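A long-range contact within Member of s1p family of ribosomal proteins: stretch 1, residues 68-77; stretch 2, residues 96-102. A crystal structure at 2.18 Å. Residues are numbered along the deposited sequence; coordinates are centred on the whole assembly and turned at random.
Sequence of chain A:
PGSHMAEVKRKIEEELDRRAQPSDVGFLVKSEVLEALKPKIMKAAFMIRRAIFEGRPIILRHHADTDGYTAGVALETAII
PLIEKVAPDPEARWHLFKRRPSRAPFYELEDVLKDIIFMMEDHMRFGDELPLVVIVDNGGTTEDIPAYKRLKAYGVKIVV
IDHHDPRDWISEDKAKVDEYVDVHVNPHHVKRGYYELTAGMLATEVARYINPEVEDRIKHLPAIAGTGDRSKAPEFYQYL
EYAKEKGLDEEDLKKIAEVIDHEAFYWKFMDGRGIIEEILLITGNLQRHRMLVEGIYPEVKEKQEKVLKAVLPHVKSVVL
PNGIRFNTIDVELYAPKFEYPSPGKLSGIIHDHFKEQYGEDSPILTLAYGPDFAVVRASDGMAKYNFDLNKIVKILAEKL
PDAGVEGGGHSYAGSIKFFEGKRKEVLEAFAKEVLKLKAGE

Stretch 1, residues 68-77: GYTAGVALET
Stretch 2 96-102: LFKRRPS

Residues 68-77 form part of a longer α-helix, with phi/psi near -62/-44; the amides of Gly 72 through Thr 77 bond to the carbonyls four residues back. Residues 97-102 are an extended strand running almost exactly antiparallel to it, at 176°, with the axes 9.8 Å apart at closest approach. Tyr 69 lies level with Pro 101 (CA to CA 7.7 Å) and Gly 72 with Arg 99 (CA to CA 7.3 Å). The strand alternates: Phe 97, Arg 99 and Pro 101 direct their CA-to-CB bonds toward the helix, whereas that of Lys 98 points away.

Tyr 69 starts out sideways, but its m rotamer (chi1 -90°, chi2 -86°) brings the ring end nearer the strand. Its OH lies 3.3 Å from CG of Pro 101, and its CZ makes an apolar contact with the same CG at 3.9 Å; the compact, apolar proline ring packs against the phenol end of the long side chain. One turn on, Gly 72 leaves room for Arg 99, whose CD comes 3.9 Å from the glycine C. A CB here would point toward the strand and lie only 3.3 Å from that CD, a tight fit. Val 73, in rotamer t, places CG2 over one face of the Arg 99 guanidinium, 4.1 Å from CZ, covering the flat group with a methyl.

The CA-to-CB bond of Glu 76 points toward the strand, and the side chain is nearly extended (chi1 and chi2 t, chi3 166°). Arg 99 is t, t, p, with chi4 77°, so its NE donates to OE2 of Glu 76 at 2.6 Å and 158°, forming a salt bridge that pairs two buried charges. Water 1 reinforces it, donating to Glu 76 OE1 at 2.8 Å and accepting from Arg 99 NH2 at 2.7 Å. The aliphatic part of Glu 76 is useful too: its CG meets CE2 of Phe 97 (chi1 180°, chi2 85°) at 3.6 Å. Altogether 328 Å² is buried.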

ATOM      1  N   GLY A  68     -16.439 -13.769   9.181  1.00 23.82           N
ATOM      2  CA  GLY A  68     -16.414 -13.441   7.751  1.00 23.05           C
ATOM      3  C   GLY A  68     -15.592 -14.379   6.890  1.00 22.38           C
ATOM      4  O   GLY A  68     -16.058 -14.811   5.837  1.00 22.39           O
ATOM      5  N   TYR A  69     -14.369 -14.696   7.324  1.00 22.06           N
ATOM      6  CA  TYR A  69     -13.534 -15.652   6.594  1.00 22.07           C
ATOM      7  C   TYR A  69     -14.236 -16.999   6.542  1.00 21.85           C
ATOM      8  O   TYR A  69     -14.309 -17.642   5.492  1.00 21.24           O
ATOM      9  CB  TYR A  69     -12.140 -15.816   7.241  1.00 22.26           C
ATOM     10  CG  TYR A  69     -11.109 -14.845   6.704  1.00 22.36           C
ATOM     11  CD1 TYR A  69     -10.376 -15.140   5.567  1.00 22.50           C
ATOM     12  CD2 TYR A  69     -10.871 -13.635   7.330  1.00 23.08           C
ATOM     13  CE1 TYR A  69      -9.445 -14.242   5.061  1.00 22.93           C
ATOM     14  CE2 TYR A  69      -9.929 -12.737   6.837  1.00 23.27           C
ATOM     15  CZ  TYR A  69      -9.229 -13.045   5.701  1.00 23.05           C
ATOM     16  OH  TYR A  69      -8.300 -12.154   5.206  1.00 23.56           O
ATOM     17  N   THR A  70     -14.748 -17.436   7.684  1.00 22.05           N
ATOM     18  CA  THR A  70     -15.419 -18.738   7.736  1.00 23.14           C
ATOM     19  C   THR A  70     -16.589 -18.783   6.747  1.00 22.46           C
ATOM     20  O   THR A  70     -16.738 -19.737   5.985  1.00 22.16           O
ATOM     21  CB  THR A  70     -15.882 -19.064   9.164  1.00 22.86           C
ATOM     22  OG1 THR A  70     -14.759 -18.985  10.040  1.00 22.71           O
ATOM     23  CG2 THR A  70     -16.462 -20.462   9.238  1.00 23.62           C
ATOM     24  N   ALA A  71     -17.385 -17.721   6.738  1.00 23.27           N
ATOM     25  CA  ALA A  71     -18.529 -17.609   5.832  1.00 23.31           C
ATOM     26  C   ALA A  71     -18.082 -17.622   4.379  1.00 23.64           C
ATOM     27  O   ALA A  71     -18.619 -18.366   3.558  1.00 24.21           O
ATOM     28  CB  ALA A  71     -19.304 -16.338   6.130  1.00 24.00           C
ATOM     29  N   GLY A  72     -17.075 -16.818   4.064  1.00 23.82           N
ATOM     30  CA  GLY A  72     -16.563 -16.766   2.705  1.00 23.54           C
ATOM     31  C   GLY A  72     -16.019 -18.093   2.235  1.00 23.89           C
ATOM     32  O   GLY A  72     -16.278 -18.515   1.093  1.00 23.61           O
ATOM     33  N   VAL A  73     -15.271 -18.769   3.107  1.00 23.86           N
ATOM     34  CA  VAL A  73     -14.650 -20.040   2.731  1.00 25.24           C
ATOM     35  C   VAL A  73     -15.702 -21.147   2.617  1.00 24.63           C
ATOM     36  O   VAL A  73     -15.601 -22.007   1.747  1.00 25.14           O
ATOM     37  CB  VAL A  73     -13.497 -20.435   3.692  1.00 25.70           C
ATOM     38  CG1 VAL A  73     -12.963 -21.822   3.365  1.00 25.86           C
ATOM     39  CG2 VAL A  73     -12.382 -19.415   3.593  1.00 25.97           C
ATOM     40  N   ALA A  74     -16.714 -21.114   3.476  1.00 25.23           N
ATOM     41  CA  ALA A  74     -17.857 -22.033   3.336  1.00 26.17           C
ATOM     42  C   ALA A  74     -18.448 -21.955   1.925  1.00 26.59           C
ATOM     43  O   ALA A  74     -18.615 -22.971   1.248  1.00 25.92           O
ATOM     44  CB  ALA A  74     -18.928 -21.723   4.374  1.00 25.81           C
ATOM     45  N   LEU A  75     -18.738 -20.736   1.473  1.00 27.38           N
ATOM     46  CA  LEU A  75     -19.341 -20.537   0.152  1.00 26.72           C
ATOM     47  C   LEU A  75     -18.399 -20.944  -0.980  1.00 26.29           C
ATOM     48  O   LEU A  75     -18.815 -21.611  -1.931  1.00 25.43           O
ATOM     49  CB  LEU A  75     -19.808 -19.088  -0.006  1.00 26.54           C
ATOM     50  CG  LEU A  75     -20.963 -18.768   0.945  1.00 26.60           C
ATOM     51  CD1 LEU A  75     -21.123 -17.271   1.149  1.00 27.19           C
ATOM     52  CD2 LEU A  75     -22.262 -19.393   0.453  1.00 27.00           C
ATOM     53  N   GLU A  76     -17.127 -20.573  -0.861  1.00 27.18           N
ATOM     54  CA  GLU A  76     -16.113 -20.951  -1.851  1.00 27.14           C
ATOM     55  C   GLU A  76     -16.003 -22.473  -1.996  1.00 27.03           C
ATOM     56  O   GLU A  76     -15.864 -23.004  -3.111  1.00 26.20           O
ATOM     57  CB  GLU A  76     -14.743 -20.327  -1.484  1.00 28.39           C
ATOM     58  CG  GLU A  76     -13.572 -20.814  -2.327  1.00 29.36           C
ATOM     59  CD  GLU A  76     -12.265 -20.048  -2.097  1.00 31.05           C
ATOM     60  OE1 GLU A  76     -11.217 -20.547  -2.540  1.00 33.29           O
ATOM     61  OE2 GLU A  76     -12.256 -18.952  -1.505  1.00 31.49           O
ATOM     62  N   THR A  77     -16.064 -23.174  -0.865  1.00 26.72           N
ATOM     63  CA  THR A  77     -15.919 -24.625  -0.843  1.00 26.63           C
ATOM     64  C   THR A  77     -17.053 -25.323  -1.610  1.00 28.05           C
ATOM     65  O   THR A  77     -16.831 -26.341  -2.250  1.00 29.20           O
ATOM     66  CB  THR A  77     -15.841 -25.128   0.613  1.00 26.95           C
ATOM     67  OG1 THR A  77     -14.742 -24.491   1.266  1.00 25.42           O
ATOM     68  CG2 THR A  77     -15.649 -26.638   0.679  1.00 27.09           C
ATOM     69  N   LEU A  96     -13.060 -17.566 -12.718  1.00 34.47           N
ATOM     70  CA  LEU A  96     -14.492 -17.302 -12.579  1.00 34.23           C
ATOM     71  C   LEU A  96     -14.977 -17.212 -11.121  1.00 33.29           C
ATOM     72  O   LEU A  96     -16.185 -17.090 -10.862  1.00 32.74           O
ATOM     73  CB  LEU A  96     -15.286 -18.358 -13.346  1.00 34.23           C
ATOM     74  CG  LEU A  96     -15.053 -18.382 -14.858  1.00 35.29           C
ATOM     75  CD1 LEU A  96     -15.785 -19.560 -15.480  1.00 35.60           C
ATOM     76  CD2 LEU A  96     -15.490 -17.076 -15.501  1.00 35.46           C
ATOM     77  N   PHE A  97     -14.041 -17.261 -10.177  1.00 31.46           N
ATOM     78  CA  PHE A  97     -14.357 -16.994  -8.785  1.00 29.78           C
ATOM     79  C   PHE A  97     -13.235 -16.235  -8.087  1.00 30.03           C
ATOM     80  O   PHE A  97     -12.073 -16.643  -8.138  1.00 32.53           O
ATOM     81  CB  PHE A  97     -14.644 -18.288  -8.030  1.00 29.14           C
ATOM     82  CG  PHE A  97     -14.968 -18.071  -6.580  1.00 27.64           C
ATOM     83  CD1 PHE A  97     -16.257 -17.768  -6.189  1.00 27.06           C
ATOM     84  CD2 PHE A  97     -13.974 -18.144  -5.612  1.00 28.03           C
ATOM     85  CE1 PHE A  97     -16.567 -17.549  -4.863  1.00 26.54           C
ATOM     86  CE2 PHE A  97     -14.276 -17.928  -4.277  1.00 26.62           C
ATOM     87  CZ  PHE A  97     -15.574 -17.632  -3.905  1.00 26.87           C
ATOM     88  N   LYS A  98     -13.604 -15.153  -7.409  1.00 29.30           N
ATOM     89  CA  LYS A  98     -12.673 -14.355  -6.628  1.00 29.06           C
ATOM     90  C   LYS A  98     -13.238 -14.083  -5.243  1.00 26.88           C
ATOM     91  O   LYS A  98     -14.377 -13.648  -5.113  1.00 26.93           O
ATOM     92  CB  LYS A  98     -12.418 -13.020  -7.328  1.00 31.22           C
ATOM     93  CG  LYS A  98     -11.729 -13.146  -8.674  1.00 32.71           C
ATOM     94  CD  LYS A  98     -10.278 -13.573  -8.491  1.00 33.77           C
ATOM     95  CE  LYS A  98      -9.707 -14.172  -9.763  1.00 35.39           C
ATOM     96  NZ  LYS A  98      -9.652 -13.185 -10.859  1.00 36.31           N
ATOM     97  N   ARG A  99     -12.427 -14.329  -4.214  1.00 25.66           N
ATOM     98  CA  ARG A  99     -12.783 -14.006  -2.842  1.00 24.78           C
ATOM     99  C   ARG A  99     -11.867 -12.882  -2.366  1.00 24.35           C
ATOM    100  O   ARG A  99     -10.647 -13.009  -2.432  1.00 23.61           O
ATOM    101  CB  ARG A  99     -12.669 -15.252  -1.951  1.00 23.90           C
ATOM    102  CG  ARG A  99     -13.138 -15.046  -0.519  1.00 23.93           C
ATOM    103  CD  ARG A  99     -13.170 -16.347   0.270  1.00 24.04           C
ATOM    104  NE  ARG A  99     -11.884 -17.046   0.234  1.00 23.33           N
ATOM    105  CZ  ARG A  99     -10.808 -16.714   0.940  1.00 22.66           C
ATOM    106  NH1 ARG A  99     -10.838 -15.696   1.770  1.00 23.53           N
ATOM    107  NH2 ARG A  99      -9.694 -17.415   0.821  1.00 22.94           N
ATOM    108  N   ARG A 100     -12.465 -11.789  -1.884  1.00 25.07           N
ATOM    109  CA  ARG A 100     -11.723 -10.602  -1.457  1.00 25.44           C
ATOM    110  C   ARG A 100     -12.185 -10.128  -0.089  1.00 25.74           C
ATOM    111  O   ARG A 100     -13.345  -9.753   0.067  1.00 27.09           O
ATOM    112  CB  ARG A 100     -11.908  -9.476  -2.468  1.00 25.27           C
ATOM    113  CG  ARG A 100     -11.335  -9.814  -3.824  1.00 26.05           C
ATOM    114  CD  ARG A 100     -11.583  -8.734  -4.865  1.00 26.94           C
ATOM    115  NE  ARG A 100     -11.042  -9.178  -6.151  1.00 26.58           N
ATOM    116  CZ  ARG A 100     -11.563  -8.917  -7.346  1.00 26.61           C
ATOM    117  NH1 ARG A 100     -12.659  -8.166  -7.486  1.00 25.94           N
ATOM    118  NH2 ARG A 100     -10.973  -9.418  -8.415  1.00 26.99           N
ATOM    119  N   PRO A 101     -11.283 -10.135   0.913  1.00 26.27           N
ATOM    120  CA  PRO A 101     -11.691  -9.618   2.211  1.00 26.28           C
ATOM    121  C   PRO A 101     -11.837  -8.101   2.212  1.00 26.65           C
ATOM    122  O   PRO A 101     -11.191  -7.417   1.418  1.00 25.49           O
ATOM    123  CB  PRO A 101     -10.552 -10.034   3.149  1.00 26.64           C
ATOM    124  CG  PRO A 101      -9.805 -11.086   2.427  1.00 27.12           C
ATOM    125  CD  PRO A 101      -9.949 -10.756   0.972  1.00 26.74           C
ATOM    126  N   SER A 102     -12.700  -7.614   3.098  1.00 26.93           N
ATOM    127  CA  SER A 102     -12.877  -6.202   3.365  1.00 27.74           C
ATOM    128  C   SER A 102     -12.555  -6.009   4.830  1.00 28.16           C
ATOM    129  O   SER A 102     -13.178  -6.643   5.690  1.00 29.18           O
ATOM    130  CB  SER A 102     -14.323  -5.781   3.096  1.00 28.08           C
ATOM    131  OG  SER A 102     -14.615  -5.827   1.710  1.00 28.89           O
TER
HETATM  132  O   HOH W   1      -9.515 -19.791  -0.460  1.00 42.63           O